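Local coordinates for protein carbonic anhydrase (Unidentified, PDB 3R1W) that probably catalyses the reversible hydration of carbon dioxide to bicarbonate, as a trimeric left-handed beta-helix enzyme of the gamma-carbonic anhydrase type, at residues B[128-133]-B[146-151]; B[133-138]-B[152-157]; B[71-76]-B[88-93]; B[42-47]-B[59-64]; B[25-30]-B[180-185]. One frame throughout, in Å; residues are numbered along the deposited sequence.

Interaction 1: B[128-133]-B[146-151]; sequences EVIVAA and GFVYMG
Tyr149 is the side chain to follow here. Its chi1 of -75° sets CG anti to its own carbonyl carbon, and CB lies 4.0 Å from Ile130 O, an oxygen that also sits at the ring edge, near the ring plane. Further out, CD1 meets CG1 of Val129 at 4.0 Å, with the valine methyl approaching obliquely as the two side chains cross. At the tip, OH is hydrogen-bonded to Glu144 N, which fixes the outer end of the ring. Leu143 packs against Val129, Val131 and Tyr149.

Strands 130-131 and 147-150 run parallel in neighbouring coils of the left-handed beta-helix, and their hydrogen bonds pass back and forth between the strands. Ile130 N gives to Phe147 O at 3.1 Å, in the carbonyl plane. Tyr149 N returns a nearly straight bond of 2.8 Å to Ile130 O, so both polar backbone atoms of Ile130 are used. Ala132 N then reaches Tyr149 O at 2.9 Å. Before the strands, Gly146 N makes a more bent bond to Glu128 O (136° at the hydrogen), arriving from above the carbonyl plane.

On the other face Ile130 and Val148 lie side by side, pointing the same way, with Ile130 CB 4.1 Å from Val148 CG2. Helix 162-184 lies against this pair through Glu164, and Phe168 adds to its contact with Ile130. Past the strands, one water accepts from Gly151 N and donates to Ala133 O.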
# COMPACT_ATOMS: atom_id res chain seq x y z
N GLU B 128 -21.40 11.69 -7.43
CA GLU B 128 -21.82 10.59 -8.31
C GLU B 128 -20.84 10.33 -9.45
O GLU B 128 -21.21 10.28 -10.62
CB GLU B 128 -23.26 10.84 -8.80
CG GLU B 128 -24.23 10.93 -7.62
CD GLU B 128 -25.69 11.14 -8.01
OE1 GLU B 128 -25.99 11.37 -9.20
OE2 GLU B 128 -26.55 11.10 -7.10
N VAL B 129 -19.57 10.17 -9.08
CA VAL B 129 -18.52 9.85 -10.03
C VAL B 129 -17.93 8.50 -9.64
O VAL B 129 -17.87 8.16 -8.45
CB VAL B 129 -17.39 10.91 -9.97
CG1 VAL B 129 -16.12 10.40 -10.63
CG2 VAL B 129 -17.87 12.24 -10.58
N ILE B 130 -17.52 7.72 -10.63
CA ILE B 130 -16.77 6.49 -10.38
C ILE B 130 -15.34 6.68 -10.86
O ILE B 130 -15.11 7.05 -12.02
CB ILE B 130 -17.38 5.27 -11.11
CG1 ILE B 130 -18.73 4.90 -10.49
CG2 ILE B 130 -16.42 4.08 -11.07
CD1 ILE B 130 -19.50 3.86 -11.29
N VAL B 131 -14.38 6.46 -9.97
CA VAL B 131 -12.97 6.44 -10.33
C VAL B 131 -12.54 4.98 -10.35
O VAL B 131 -12.56 4.30 -9.32
CB VAL B 131 -12.09 7.25 -9.33
CG1 VAL B 131 -10.60 7.18 -9.73
CG2 VAL B 131 -12.56 8.70 -9.28
N ALA B 132 -12.18 4.50 -11.53
CA ALA B 132 -11.87 3.08 -11.72
C ALA B 132 -10.65 2.70 -10.91
O ALA B 132 -9.77 3.54 -10.66
CB ALA B 132 -11.64 2.78 -13.19
N ALA B 133 -10.59 1.43 -10.51
CA ALA B 133 -9.44 0.91 -9.79
C ALA B 133 -8.14 1.24 -10.53
O ALA B 133 -8.06 1.10 -11.74
CB ALA B 133 -9.58 -0.60 -9.60
N GLY B 146 -21.54 12.30 -12.66
CA GLY B 146 -22.30 11.35 -13.45
C GLY B 146 -21.46 10.60 -14.47
O GLY B 146 -22.00 10.03 -15.42
N PHE B 147 -20.15 10.58 -14.27
CA PHE B 147 -19.26 9.90 -15.22
C PHE B 147 -18.31 8.91 -14.57
O PHE B 147 -18.01 9.00 -13.38
CB PHE B 147 -18.45 10.91 -16.03
CG PHE B 147 -19.27 11.67 -17.02
CD1 PHE B 147 -19.86 12.87 -16.67
CD2 PHE B 147 -19.46 11.18 -18.30
CE1 PHE B 147 -20.63 13.58 -17.58
CE2 PHE B 147 -20.21 11.88 -19.23
CZ PHE B 147 -20.80 13.08 -18.87
N VAL B 148 -17.86 7.96 -15.39
CA VAL B 148 -16.82 7.02 -15.01
C VAL B 148 -15.49 7.52 -15.57
O VAL B 148 -15.39 7.87 -16.75
CB VAL B 148 -17.09 5.62 -15.60
CG1 VAL B 148 -15.94 4.69 -15.27
CG2 VAL B 148 -18.40 5.07 -15.08
N TYR B 149 -14.47 7.55 -14.72
CA TYR B 149 -13.13 7.94 -15.14
C TYR B 149 -12.16 6.78 -14.96
O TYR B 149 -12.25 6.06 -13.97
CB TYR B 149 -12.66 9.16 -14.36
CG TYR B 149 -13.32 10.45 -14.80
CD1 TYR B 149 -14.59 10.81 -14.32
CD2 TYR B 149 -12.68 11.30 -15.69
CE1 TYR B 149 -15.18 12.00 -14.73
CE2 TYR B 149 -13.27 12.48 -16.10
CZ TYR B 149 -14.51 12.83 -15.62
OH TYR B 149 -15.09 14.01 -16.04
N MET B 150 -11.23 6.62 -15.89
CA MET B 150 -10.28 5.52 -15.84
C MET B 150 -8.94 5.90 -16.45
O MET B 150 -8.88 6.72 -17.35
CB MET B 150 -10.86 4.30 -16.58
CG MET B 150 -9.99 3.09 -16.66
SD MET B 150 -10.91 1.63 -17.22
CE MET B 150 -12.15 1.49 -15.93
N GLY B 151 -7.87 5.31 -15.95
CA GLY B 151 -6.56 5.44 -16.57
C GLY B 151 -5.57 6.30 -15.81
O GLY B 151 -5.88 6.85 -14.74
O HOH W 1 -7.81 3.05 -14.11

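Interaction 2: B[133-138]-B[152-157]; sequences AGATVS and TPAKKV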
# COMPACT_ATOMS: atom_id res chain seq x y z
N ALA B 133 -10.59 1.43 -10.51
CA ALA B 133 -9.44 0.91 -9.79
C ALA B 133 -8.14 1.24 -10.53
O ALA B 133 -8.06 1.10 -11.74
CB ALA B 133 -9.58 -0.60 -9.60
N GLY B 134 -7.13 1.68 -9.79
CA GLY B 134 -5.82 1.93 -10.36
C GLY B 134 -5.65 3.25 -11.10
O GLY B 134 -4.58 3.52 -11.66
N ALA B 135 -6.69 4.08 -11.09
CA ALA B 135 -6.63 5.36 -11.81
C ALA B 135 -5.74 6.37 -11.10
O ALA B 135 -5.59 6.32 -9.88
CB ALA B 135 -8.02 5.93 -12.01
N THR B 136 -5.17 7.29 -11.86
CA THR B 136 -4.51 8.44 -11.25
C THR B 136 -5.16 9.73 -11.74
O THR B 136 -5.08 10.06 -12.92
CB THR B 136 -3.01 8.50 -11.57
OG1 THR B 136 -2.36 7.33 -11.08
CG2 THR B 136 -2.39 9.73 -10.92
N VAL B 137 -5.79 10.44 -10.81
CA VAL B 137 -6.42 11.72 -11.12
C VAL B 137 -5.40 12.81 -10.86
O VAL B 137 -5.01 13.05 -9.72
CB VAL B 137 -7.68 11.93 -10.25
CG1 VAL B 137 -8.34 13.28 -10.55
CG2 VAL B 137 -8.67 10.79 -10.46
N SER B 138 -4.99 13.48 -11.93
CA SER B 138 -3.88 14.43 -11.89
C SER B 138 -4.17 15.65 -11.01
O SER B 138 -5.32 15.98 -10.75
CB SER B 138 -3.54 14.88 -13.31
OG SER B 138 -3.14 13.79 -14.12
N THR B 152 -4.37 6.41 -16.38
CA THR B 152 -3.30 7.22 -15.83
C THR B 152 -2.67 8.01 -16.96
O THR B 152 -1.86 7.48 -17.73
CB THR B 152 -2.21 6.36 -15.14
OG1 THR B 152 -1.62 5.47 -16.09
CG2 THR B 152 -2.81 5.53 -14.00
N PRO B 153 -3.05 9.30 -17.09
CA PRO B 153 -3.96 10.01 -16.19
C PRO B 153 -5.43 9.68 -16.46
O PRO B 153 -5.79 9.28 -17.57
CB PRO B 153 -3.68 11.48 -16.52
CG PRO B 153 -3.31 11.45 -17.96
CD PRO B 153 -2.52 10.18 -18.15
N ALA B 154 -6.26 9.86 -15.45
CA ALA B 154 -7.66 9.49 -15.54
C ALA B 154 -8.38 10.33 -16.58
O ALA B 154 -8.23 11.56 -16.62
CB ALA B 154 -8.34 9.60 -14.19
N LYS B 155 -9.16 9.66 -17.43
CA LYS B 155 -9.93 10.33 -18.47
C LYS B 155 -11.39 9.84 -18.46
O LYS B 155 -11.67 8.72 -18.03
CB LYS B 155 -9.31 10.07 -19.84
CG LYS B 155 -8.02 10.84 -20.11
N LYS B 156 -12.30 10.69 -18.94
CA LYS B 156 -13.71 10.32 -18.99
C LYS B 156 -13.91 9.14 -19.92
O LYS B 156 -13.40 9.13 -21.04
CB LYS B 156 -14.56 11.52 -19.44
CG LYS B 156 -16.05 11.26 -19.41
CD LYS B 156 -16.83 12.39 -20.07
CE LYS B 156 -16.76 13.67 -19.26
NZ LYS B 156 -17.47 14.79 -19.94
N VAL B 157 -14.66 8.13 -19.46
CA VAL B 157 -14.93 6.93 -20.24
C VAL B 157 -16.35 6.94 -20.77
O VAL B 157 -16.59 6.74 -21.97
CB VAL B 157 -14.75 5.66 -19.40
CG1 VAL B 157 -15.09 4.43 -20.22
CG2 VAL B 157 -13.34 5.58 -18.84
O HOH W 2 -6.52 12.97 -14.51
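This is a turn contact at the last coil of the beta-helix, where the chain doubles back between strands 147-150 and 155-159, and residues 152-154 pass beside strand 136-137. One direct hydrogen bond ties the two segments together: Ala154 N gives to Thr136 O at 2.8 Å, slightly bent (150° at the hydrogen) and with the donor 35° above the carbonyl plane. The peptide before Pro153 is cis, which bends the chain sharply just ahead of that N-H.

The Thr152 and Ala154 methyls carry most of the side-chain contact. A chi1 of 61° puts Thr152 OG1 in the crowded position between backbone N and carbonyl carbon and sends CG2 across to the other segment. There Thr152 CG2 meets Thr136 OG1 at 3.5 Å, the two threonines crossing obliquely, and it also rests 3.6 Å from Gly134 O. The Ala154 methyl points toward strand 136-137 and meets apolar groups: its CB is 3.9 Å from Val137 CG2 and 4.3 Å from Ala135 CB. Farther along, the Pro153 ring offers CB to Ser138 OG at 3.4 Å. A water extends the polar side, accepting from Ser138 N at 3.0 Å and donating to Ala154 O, so it bridges the backbones where no direct bond joins them.

Within the chain, strand 136-137 is the outermost of its sheet, and its neighbour there is strand 118-119. Strand 155-159, leaving this turn, pairs antiparallel with strand 147-150, and helix 162-184 follows it in the chain.

Interaction 3: B[71-76]-B[88-93]; sequences SVLHIT and LIIGDD
Two walls of the left-handed beta-helix meet here in its hydrophobic interior, at a corner between strands 72-74 and 88-90. The strands belong to different sheets, and no hydrogen bond crosses; their axes pass 8.6 Å apart and run at 120° to each other.

Leu73 and Leu88 carry the contact and cross at about a right angle. Leu88 has CG anti to its backbone N (chi1 177°), which carries CD2 tightly against Leu73 CB at 3.5 Å. Leu73 CD1 meets the tip of Ile90, CD1 to CD1 at 3.8 Å, again with the side chains crossing at about a right angle. Ile75 packs against the start of strand 88-90: its CG2 lies 3.6 Å from Leu88 CB and close to Leu88 N. Its CG1 takes the crowded position (chi1 41°), and CD1 ends over one face of the His74 ring, off-centre.

His74 itself points away from the leucines. Its NE2 is hydrogen-bonded to Asp55, and its ring meets those of His103 and of His98 of the third subunit, a cluster consistent with the histidine metal site between subunits in gamma-class relatives.

Strand 51-54 flanks strand 72-74 on one side and strand 101-103 on the other; Leu102 touches both Leu73 and Ile90, while Ile59 and Ile61 of strand 58-61 fill in from the preceding coil.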
# COMPACT_ATOMS: atom_id res chain seq x y z
N SER B 71 -5.26 2.23 2.80
CA SER B 71 -5.34 3.56 2.17
C SER B 71 -4.50 4.56 2.95
O SER B 71 -4.30 4.41 4.16
CB SER B 71 -6.80 4.05 2.10
OG SER B 71 -7.59 3.23 1.25
N VAL B 72 -4.01 5.58 2.26
CA VAL B 72 -3.31 6.69 2.90
C VAL B 72 -3.98 7.98 2.46
O VAL B 72 -4.12 8.25 1.26
CB VAL B 72 -1.80 6.71 2.58
CG1 VAL B 72 -1.16 8.04 3.01
CG2 VAL B 72 -1.09 5.54 3.28
N LEU B 73 -4.44 8.76 3.44
CA LEU B 73 -5.03 10.07 3.19
C LEU B 73 -4.13 11.13 3.81
O LEU B 73 -3.84 11.07 5.00
CB LEU B 73 -6.42 10.19 3.82
CG LEU B 73 -7.49 9.12 3.62
CD1 LEU B 73 -8.90 9.70 3.84
CD2 LEU B 73 -7.39 8.38 2.30
N HIS B 74 -3.70 12.10 3.01
CA HIS B 74 -2.81 13.12 3.53
C HIS B 74 -3.05 14.44 2.80
O HIS B 74 -3.97 14.57 1.99
CB HIS B 74 -1.35 12.65 3.45
CG HIS B 74 -0.40 13.48 4.27
ND1 HIS B 74 0.77 14.01 3.76
CD2 HIS B 74 -0.47 13.90 5.56
CE1 HIS B 74 1.38 14.71 4.70
NE2 HIS B 74 0.65 14.65 5.80
N ILE B 75 -2.23 15.42 3.12
CA ILE B 75 -2.47 16.78 2.70
C ILE B 75 -1.15 17.47 2.37
O ILE B 75 -0.08 16.89 2.52
CB ILE B 75 -3.22 17.57 3.79
CG1 ILE B 75 -2.68 17.22 5.19
CG2 ILE B 75 -4.70 17.22 3.74
CD1 ILE B 75 -1.20 17.63 5.45
N THR B 76 -1.23 18.72 1.91
CA THR B 76 -0.02 19.47 1.58
C THR B 76 0.06 20.76 2.41
O THR B 76 -0.88 21.54 2.44
CB THR B 76 0.01 19.83 0.09
OG1 THR B 76 0.13 18.63 -0.69
CG2 THR B 76 1.20 20.75 -0.22
N LEU B 88 -7.81 18.18 2.72
CA LEU B 88 -8.50 17.03 2.15
C LEU B 88 -9.95 17.06 2.60
O LEU B 88 -10.24 16.97 3.80
CB LEU B 88 -7.82 15.74 2.61
CG LEU B 88 -8.42 14.41 2.17
CD1 LEU B 88 -8.50 14.33 0.65
CD2 LEU B 88 -7.57 13.28 2.73
N ILE B 89 -10.87 17.17 1.64
CA ILE B 89 -12.29 17.30 1.95
C ILE B 89 -13.03 16.18 1.24
O ILE B 89 -12.91 16.04 0.02
CB ILE B 89 -12.83 18.65 1.44
CG1 ILE B 89 -12.06 19.80 2.11
CG2 ILE B 89 -14.33 18.76 1.72
CD1 ILE B 89 -12.24 19.84 3.61
N ILE B 90 -13.77 15.38 2.00
CA ILE B 90 -14.48 14.22 1.45
C ILE B 90 -15.94 14.20 1.92
O ILE B 90 -16.21 14.40 3.10
CB ILE B 90 -13.79 12.89 1.88
CG1 ILE B 90 -12.36 12.85 1.34
CG2 ILE B 90 -14.56 11.69 1.34
CD1 ILE B 90 -11.48 11.77 2.00
N GLY B 91 -16.88 13.96 1.02
CA GLY B 91 -18.29 14.06 1.39
C GLY B 91 -18.89 12.79 1.99
O GLY B 91 -18.17 12.00 2.60
N ASP B 92 -20.20 12.62 1.81
CA ASP B 92 -20.96 11.50 2.36
C ASP B 92 -21.09 10.35 1.36
O ASP B 92 -21.07 10.58 0.15
CB ASP B 92 -22.39 11.91 2.72
CG ASP B 92 -22.47 13.22 3.48
OD1 ASP B 92 -21.60 13.49 4.33
OD2 ASP B 92 -23.43 13.98 3.23
N ASP B 93 -21.26 9.13 1.86
CA ASP B 93 -21.51 7.98 1.01
C ASP B 93 -20.39 7.80 -0.01
O ASP B 93 -20.63 7.47 -1.16
CB ASP B 93 -22.85 8.11 0.29
CG ASP B 93 -24.03 8.10 1.25
OD1 ASP B 93 -24.11 7.18 2.10
OD2 ASP B 93 -24.88 9.00 1.15

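Interaction 4: B[42-47]-B[59-64]; sequences DDCSVW and IRIGAR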
# COMPACT_ATOMS: atom_id res chain seq x y z
N ASP B 42 -20.82 10.75 10.99
CA ASP B 42 -21.51 9.58 11.52
C ASP B 42 -21.38 8.38 10.58
O ASP B 42 -21.45 8.52 9.36
CB ASP B 42 -23.00 9.87 11.74
CG ASP B 42 -23.25 10.94 12.80
OD1 ASP B 42 -22.30 11.31 13.52
OD2 ASP B 42 -24.41 11.40 12.90
N ASP B 43 -21.18 7.20 11.17
CA ASP B 43 -21.20 5.95 10.41
C ASP B 43 -20.01 5.75 9.46
O ASP B 43 -20.06 4.87 8.60
CB ASP B 43 -22.53 5.78 9.65
CG ASP B 43 -23.70 5.45 10.56
OD1 ASP B 43 -23.52 4.66 11.51
OD2 ASP B 43 -24.80 6.00 10.33
N CYS B 44 -18.96 6.57 9.60
CA CYS B 44 -17.76 6.36 8.82
C CYS B 44 -17.04 5.13 9.33
O CYS B 44 -17.30 4.66 10.44
CB CYS B 44 -16.82 7.55 8.91
SG CYS B 44 -17.26 8.92 7.84
N SER B 45 -16.16 4.59 8.50
CA SER B 45 -15.42 3.39 8.88
C SER B 45 -14.02 3.48 8.31
O SER B 45 -13.83 3.83 7.16
CB SER B 45 -16.13 2.14 8.36
OG SER B 45 -16.30 2.16 6.95
N VAL B 46 -13.05 3.17 9.16
CA VAL B 46 -11.66 3.20 8.75
C VAL B 46 -11.08 1.83 9.05
O VAL B 46 -11.11 1.37 10.18
CB VAL B 46 -10.87 4.28 9.49
CG1 VAL B 46 -9.43 4.31 8.99
CG2 VAL B 46 -11.53 5.66 9.28
N TRP B 47 -10.58 1.19 8.00
CA TRP B 47 -10.32 -0.24 7.98
C TRP B 47 -8.85 -0.57 8.25
O TRP B 47 -8.03 0.34 8.37
CB TRP B 47 -10.83 -0.80 6.64
CG TRP B 47 -12.31 -0.62 6.58
CD1 TRP B 47 -13.00 0.48 6.12
CD2 TRP B 47 -13.30 -1.53 7.08
NE1 TRP B 47 -14.35 0.29 6.27
CE2 TRP B 47 -14.56 -0.94 6.86
CE3 TRP B 47 -13.24 -2.80 7.68
CZ2 TRP B 47 -15.75 -1.57 7.22
CZ3 TRP B 47 -14.41 -3.42 8.03
CH2 TRP B 47 -15.66 -2.81 7.79
N ILE B 59 -8.30 17.69 7.47
CA ILE B 59 -8.97 16.62 6.73
C ILE B 59 -10.40 16.51 7.26
O ILE B 59 -10.61 16.37 8.46
CB ILE B 59 -8.24 15.27 6.94
CG1 ILE B 59 -6.78 15.38 6.50
CG2 ILE B 59 -8.95 14.16 6.16
CD1 ILE B 59 -5.96 14.11 6.74
N ARG B 60 -11.38 16.57 6.36
CA ARG B 60 -12.78 16.52 6.75
C ARG B 60 -13.47 15.44 5.93
O ARG B 60 -13.35 15.42 4.71
CB ARG B 60 -13.45 17.88 6.49
CG ARG B 60 -12.81 19.03 7.25
CD ARG B 60 -13.11 18.91 8.74
NE ARG B 60 -12.52 20.00 9.51
CZ ARG B 60 -11.35 19.93 10.15
NH1 ARG B 60 -10.63 18.80 10.12
NH2 ARG B 60 -10.91 20.99 10.82
N ILE B 61 -14.15 14.53 6.61
CA ILE B 61 -14.84 13.44 5.93
C ILE B 61 -16.30 13.40 6.38
O ILE B 61 -16.59 13.50 7.58
CB ILE B 61 -14.15 12.08 6.19
CG1 ILE B 61 -12.68 12.16 5.75
CG2 ILE B 61 -14.89 10.95 5.49
CD1 ILE B 61 -11.87 10.88 5.97
N GLY B 62 -17.21 13.26 5.43
CA GLY B 62 -18.63 13.27 5.76
C GLY B 62 -19.15 11.98 6.36
O GLY B 62 -18.40 11.23 6.97
N ALA B 63 -20.45 11.73 6.18
CA ALA B 63 -21.12 10.58 6.78
C ALA B 63 -21.16 9.35 5.88
O ALA B 63 -21.22 9.47 4.66
CB ALA B 63 -22.55 10.97 7.19
N ARG B 64 -21.12 8.17 6.51
CA ARG B 64 -21.26 6.89 5.82
C ARG B 64 -20.17 6.68 4.77
O ARG B 64 -20.40 6.08 3.71
CB ARG B 64 -22.66 6.74 5.19
CG ARG B 64 -23.80 6.76 6.21
CD ARG B 64 -25.15 6.71 5.50
NE ARG B 64 -25.26 7.79 4.54
CZ ARG B 64 -25.99 8.89 4.73
NH1 ARG B 64 -26.71 9.03 5.84
NH2 ARG B 64 -26.02 9.83 3.79
O HOH W 3 -25.95 7.77 8.58
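Asp42 starts the contact with its backbone: its O accepts from Arg64 N at 2.9 Å, the donor nearly along the C=O axis, and Ala63 CB lies beside the same oxygen. Its carboxylate turns elsewhere, OD1 taking Glu24 N.

Asp43 comes next and lays its CB against Arg64 CG at 3.8 Å. The arginine chain then bends at chi3 (-56°), leaving Asp43 OD2 and Arg64 NH1 5.7 Å apart. A water joins them, donating to Asp43 OD2 at 2.7 Å and accepting from Arg64 NH1. Asp43 OD1 is bridged to Lys179 and Arg25, and Arg64 NE to Asp93, so each charge has partners beyond the water.

These are turns at a corner of the left-handed beta-helix, where the chain before strand 45-46 meets the chain leaving strand 58-61, one coil on. At Cys44 the contact moves inward: SG rests 3.9 Å from Ile61 CG2, the branch anti to the isoleucine backbone N.

From Ser45 on the chain leaves residues 59-64. Within 42-47, Ser45 OG accepts Trp47 NE1 at 2.8 Å, from 28° outside the indole plane; Trp47 meets Leu178 and Lys179 of helix 162-184, and makes a cation-pi contact with Arg53 of the second subunit.

Interaction 5: B[25-30]-B[180-185]; sequences RVFVDR and DKHLAE
Phe27 lays one face of its ring over the CB of His182. With CG anti to the backbone N (chi1 169°), the phenylalanine reaches from strand 27-28 to the last turns of helix 162-184, and its CZ comes within 3.8 Å of His182 CB. That carbon stands 4.0 Å from the Phe27 ring centroid and 19° off the ring normal, a CH-pi contact. Beyond it the imidazole turns its edge toward the same ring in an offset edge-to-face pair, the planes at 61°. The opposite face of the phenyl carries the backbone N of Asp29, near the ring's margin.

Leu183 takes the ring edge. Its CD2 lies in the ring plane, 3.6 Å from Phe27 CD1, and its CG is 3.8 Å from Phe27 CB, the two side chains sliding past each other in opposite directions. Leu183 CD1 extends to Arg25 O at 3.9 Å.

The helix here packs along the outside of the first coils of the beta-helix. Trp47 meets both rings; Tyr187 meets the His182 ring and touches Phe27, and Tyr15 of the second subunit adds another ring to the histidine. His182 ND1 is hydrogen-bonded to Leu178 O one turn back, which would hold the imidazole in its rotation.

At the outer end a water accepts from Arg30 NH2 at 3.0 Å and donates to Glu185 O at 2.9 Å. Between the two segments the contact is thus apolar and aromatic with a single water bridge, while just before residue 180 Lys179 of the helix bonds Arg25 O directly.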
# COMPACT_ATOMS: atom_id res chain seq x y z
N ARG B 25 -21.20 6.29 16.01
CA ARG B 25 -21.08 4.93 15.48
C ARG B 25 -19.94 4.78 14.48
O ARG B 25 -20.03 3.98 13.57
CB ARG B 25 -22.40 4.49 14.83
CG ARG B 25 -23.65 4.76 15.67
CD ARG B 25 -24.94 4.43 14.91
NE ARG B 25 -25.14 5.32 13.76
CZ ARG B 25 -25.72 6.52 13.82
NH1 ARG B 25 -26.20 6.99 14.97
NH2 ARG B 25 -25.83 7.25 12.71
N VAL B 26 -18.88 5.56 14.65
CA VAL B 26 -17.74 5.48 13.74
C VAL B 26 -16.90 4.27 14.13
O VAL B 26 -16.74 3.97 15.31
CB VAL B 26 -16.89 6.76 13.81
CG1 VAL B 26 -15.55 6.56 13.11
CG2 VAL B 26 -17.66 7.94 13.19
N PHE B 27 -16.40 3.54 13.14
CA PHE B 27 -15.49 2.43 13.41
C PHE B 27 -14.09 2.79 12.94
O PHE B 27 -13.91 3.16 11.78
CB PHE B 27 -15.93 1.18 12.67
CG PHE B 27 -14.90 0.06 12.68
CD1 PHE B 27 -14.64 -0.64 13.85
CD2 PHE B 27 -14.19 -0.28 11.53
CE1 PHE B 27 -13.69 -1.67 13.87
CE2 PHE B 27 -13.26 -1.33 11.55
CZ PHE B 27 -13.01 -2.01 12.71
N VAL B 28 -13.12 2.68 13.84
CA VAL B 28 -11.72 2.80 13.46
C VAL B 28 -11.02 1.52 13.90
O VAL B 28 -10.96 1.24 15.10
CB VAL B 28 -11.05 4.01 14.13
CG1 VAL B 28 -9.58 4.09 13.73
CG2 VAL B 28 -11.78 5.29 13.77
N ASP B 29 -10.51 0.73 12.96
CA ASP B 29 -9.81 -0.48 13.36
C ASP B 29 -8.63 -0.11 14.25
O ASP B 29 -8.00 0.92 14.04
CB ASP B 29 -9.30 -1.26 12.14
CG ASP B 29 -8.91 -2.66 12.51
OD1 ASP B 29 -7.71 -2.90 12.74
OD2 ASP B 29 -9.80 -3.53 12.59
N ARG B 30 -8.34 -0.95 15.24
CA ARG B 30 -7.25 -0.67 16.17
C ARG B 30 -5.91 -0.55 15.44
O ARG B 30 -4.98 0.04 15.98
CB ARG B 30 -7.14 -1.74 17.26
CG ARG B 30 -6.84 -3.13 16.71
CD ARG B 30 -6.57 -4.11 17.86
NE ARG B 30 -7.77 -4.45 18.62
CZ ARG B 30 -8.52 -5.54 18.41
NH1 ARG B 30 -8.18 -6.41 17.46
NH2 ARG B 30 -9.59 -5.77 19.15
N ASP B 180 -20.74 -2.12 11.49
CA ASP B 180 -21.40 -2.44 12.74
C ASP B 180 -21.01 -3.83 13.23
O ASP B 180 -20.91 -4.06 14.43
CB ASP B 180 -22.92 -2.30 12.59
CG ASP B 180 -23.37 -0.84 12.52
OD1 ASP B 180 -22.64 0.03 13.05
OD2 ASP B 180 -24.45 -0.56 11.96
N LYS B 181 -20.79 -4.76 12.30
CA LYS B 181 -20.37 -6.10 12.68
C LYS B 181 -18.96 -6.09 13.24
O LYS B 181 -18.66 -6.76 14.22
CB LYS B 181 -20.46 -7.06 11.49
CG LYS B 181 -21.86 -7.24 10.93
CD LYS B 181 -21.85 -8.24 9.79
CE LYS B 181 -23.25 -8.55 9.30
NZ LYS B 181 -23.22 -9.54 8.18
N HIS B 182 -18.08 -5.33 12.60
CA HIS B 182 -16.71 -5.20 13.09
C HIS B 182 -16.67 -4.51 14.47
O HIS B 182 -15.87 -4.89 15.33
CB HIS B 182 -15.85 -4.47 12.06
CG HIS B 182 -15.31 -5.35 10.98
ND1 HIS B 182 -16.10 -5.92 10.01
CD2 HIS B 182 -14.04 -5.76 10.72
CE1 HIS B 182 -15.34 -6.64 9.19
NE2 HIS B 182 -14.09 -6.55 9.61
N LEU B 183 -17.55 -3.53 14.68
CA LEU B 183 -17.67 -2.91 16.00
C LEU B 183 -18.15 -3.92 17.03
O LEU B 183 -17.67 -3.94 18.17
CB LEU B 183 -18.65 -1.73 15.95
CG LEU B 183 -18.10 -0.43 15.37
CD1 LEU B 183 -19.24 0.50 15.03
CD2 LEU B 183 -17.11 0.24 16.32
N ALA B 184 -19.10 -4.75 16.64
CA ALA B 184 -19.63 -5.76 17.53
C ALA B 184 -18.55 -6.75 17.95
O ALA B 184 -18.65 -7.35 19.02
CB ALA B 184 -20.82 -6.48 16.89
N GLU B 185 -17.52 -6.91 17.12
CA GLU B 185 -16.41 -7.81 17.44
C GLU B 185 -15.37 -7.14 18.33
O GLU B 185 -14.47 -7.81 18.86
CB GLU B 185 -15.72 -8.32 16.17
CG GLU B 185 -16.61 -9.13 15.24
CD GLU B 185 -16.99 -10.50 15.79
OE1 GLU B 185 -16.25 -11.06 16.63
OE2 GLU B 185 -18.03 -11.03 15.37
O HOH W 4 -11.56 -8.06 19.24

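Interaction 3 is the buried one, about 4 Å from the chain centre and wholly apolar across its segments; the others are partly buried. Of these, 1, 2 and 4 combine packing with backbone hydrogen bonds, whereas 5 has only packing and a water bridge. Interactions 1 and 2 share Ala133 and cross along the chain; both lie at the end of the beta-helix where its last strands pair. Interaction 4 abuts interaction 3 through neighbouring strands 58-61 and 88-90 and a charged pair at their turns. It also touches interaction 5 through strands 27-28 and 45-46. Interaction 5, about 29 Å from interaction 1 between centres, instead brings the C-terminal helix onto the first coils through rings and methyls.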